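Side-chain contact in protein phosphotransferase ChpT (Brucella abortus, PDB 4QPK), which passes phosphoryl groups along a regulatory phosphorelay that controls the growth, division and intracellular survival of the bacterium: residues Asn152-Gly157 with Gly165-Arg170. Sequence-based numbering, arbitrary orientation.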
loop_
_atom_site.group_PDB
_atom_site.type_symbol
_atom_site.label_atom_id
_atom_site.label_comp_id
_atom_site.label_asym_id
_atom_site.label_seq_id
_atom_site.Cartn_x
_atom_site.Cartn_y
_atom_site.Cartn_z
ATOM N N ASN B 152 -3.967 -2.605 14.422
ATOM C CA ASN B 152 -4.493 -3.792 13.765
ATOM C C ASN B 152 -5.563 -4.499 14.604
ATOM O O ASN B 152 -6.481 -5.099 14.058
ATOM C CB ASN B 152 -3.363 -4.754 13.417
ATOM C CG ASN B 152 -2.719 -4.402 12.080
ATOM O OD1 ASN B 152 -3.178 -4.848 11.027
ATOM N ND2 ASN B 152 -1.694 -3.568 12.119
ATOM N N MET B 153 -5.450 -4.407 15.920
ATOM C CA MET B 153 -6.489 -4.917 16.800
ATOM C C MET B 153 -7.801 -4.139 16.614
ATOM O O MET B 153 -8.873 -4.694 16.806
ATOM C CB MET B 153 -6.027 -4.852 18.264
ATOM C CG MET B 153 -4.978 -5.888 18.592
ATOM S SD MET B 153 -4.336 -5.770 20.269
ATOM C CE MET B 153 -5.711 -6.338 21.270
ATOM N N LEU B 154 -7.725 -2.854 16.246
ATOM C CA LEU B 154 -8.952 -2.103 15.956
ATOM C C LEU B 154 -9.674 -2.704 14.765
ATOM O O LEU B 154 -10.903 -2.745 14.719
ATOM C CB LEU B 154 -8.646 -0.638 15.649
ATOM C CG LEU B 154 -7.796 0.120 16.652
ATOM C CD1 LEU B 154 -7.759 1.605 16.267
ATOM C CD2 LEU B 154 -8.322 -0.101 18.052
ATOM N N LEU B 155 -8.905 -3.161 13.779
ATOM C CA LEU B 155 -9.521 -3.729 12.586
ATOM C C LEU B 155 -10.186 -5.068 12.910
ATOM O O LEU B 155 -11.265 -5.376 12.392
ATOM C CB LEU B 155 -8.483 -3.889 11.459
ATOM C CG LEU B 155 -7.881 -2.579 10.940
ATOM C CD1 LEU B 155 -6.904 -2.877 9.794
ATOM C CD2 LEU B 155 -8.970 -1.652 10.451
ATOM N N ILE B 156 -9.545 -5.857 13.771
ATOM C CA ILE B 156 -10.134 -7.116 14.230
ATOM C C ILE B 156 -11.438 -6.834 14.982
ATOM O O ILE B 156 -12.466 -7.464 14.739
ATOM C CB ILE B 156 -9.176 -7.901 15.149
ATOM C CG1 ILE B 156 -7.919 -8.318 14.388
ATOM C CG2 ILE B 156 -9.876 -9.140 15.736
ATOM C CD1 ILE B 156 -8.209 -9.205 13.209
ATOM N N GLY B 157 -11.389 -5.855 15.873
ATOM C CA GLY B 157 -12.562 -5.452 16.621
ATOM C C GLY B 157 -13.702 -5.030 15.711
ATOM O O GLY B 157 -14.844 -5.455 15.890
ATOM N N GLY B 165 -22.303 -0.969 16.064
ATOM C CA GLY B 165 -22.302 -0.963 17.513
ATOM C C GLY B 165 -21.289 0.033 18.034
ATOM O O GLY B 165 -21.242 1.182 17.588
ATOM N N SER B 166 -20.486 -0.403 18.995
ATOM C CA SER B 166 -19.452 0.454 19.546
ATOM C C SER B 166 -18.119 -0.278 19.624
ATOM O O SER B 166 -18.063 -1.485 19.867
ATOM C CB SER B 166 -19.862 0.955 20.931
ATOM O OG SER B 166 -20.070 -0.134 21.812
ATOM N N LEU B 167 -17.046 0.470 19.387
ATOM C CA LEU B 167 -15.698 -0.041 19.541
ATOM C C LEU B 167 -14.977 0.945 20.443
ATOM O O LEU B 167 -14.856 2.131 20.120
ATOM C CB LEU B 167 -14.985 -0.207 18.180
ATOM C CG LEU B 167 -13.624 -0.924 18.219
ATOM C CD1 LEU B 167 -13.317 -1.520 16.842
ATOM C CD2 LEU B 167 -12.470 -0.013 18.648
ATOM N N ALA B 168 -14.523 0.461 21.592
ATOM C CA ALA B 168 -13.880 1.315 22.585
ATOM C C ALA B 168 -12.467 0.827 22.842
ATOM O O ALA B 168 -12.245 -0.356 23.102
ATOM C CB ALA B 168 -14.678 1.327 23.891
ATOM N N VAL B 169 -11.525 1.756 22.776
ATOM C CA VAL B 169 -10.115 1.478 23.018
ATOM C C VAL B 169 -9.672 2.017 24.360
ATOM O O VAL B 169 -9.973 3.168 24.686
ATOM C CB VAL B 169 -9.240 2.129 21.929
ATOM C CG1 VAL B 169 -7.782 1.695 22.098
ATOM C CG2 VAL B 169 -9.752 1.756 20.575
ATOM N N ARG B 170 -8.971 1.199 25.145
ATOM C CA ARG B 170 -8.278 1.698 26.336
ATOM C C ARG B 170 -6.814 1.309 26.346
ATOM O O ARG B 170 -6.468 0.136 26.177
ATOM C CB ARG B 170 -8.928 1.181 27.632
ATOM C CG ARG B 170 -10.364 1.571 27.800
ATOM C CD ARG B 170 -10.828 1.399 29.236
ATOM N NE ARG B 170 -10.330 0.166 29.837
ATOM C CZ ARG B 170 -10.989 -0.990 29.851
ATOM N NH1 ARG B 170 -12.177 -1.093 29.266
ATOM N NH2 ARG B 170 -10.450 -2.053 30.439
#
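Leu154 packs its side chain on Leu167 and Val169 through carbon alone. CD2 of Leu154 does the touching, pressed against CG2 of Val169 at 3.4 Å, tighter than usual for two methyls, and lying more loosely, at 4.2 Å, beside CD2 of Leu167. Both strand side chains cross that of Leu154 at about a right angle. With chi1 at -173°, CG2 of Val169 sits beside the backbone N, anti to the carbonyl carbon, and it is this branch that reaches Leu154. All three are buried, and their branched aliphatic chains suit the space between helix and sheet, filling it with methyls.

The other branch of Leu167 packs on main chain. CD1 of Leu167 lies 3.4 Å from the carbonyl O of Leu154 and 3.7 Å from the carbonyl C of Gly157, three residues further on. Glycine suits this place because a beta carbon would point at the strand, tight against CD1 of Leu167.

Phe126 and Ala122 of helix 115-126 and Ile182 of strand 178-185 also touch Leu154, extending the same core. Helix 144-160 thus packs on a mixed sheet through alternate residues of strand 166-173, an alpha/beta sandwich arrangement characteristic of the histidine-kinase-like catalytic domain.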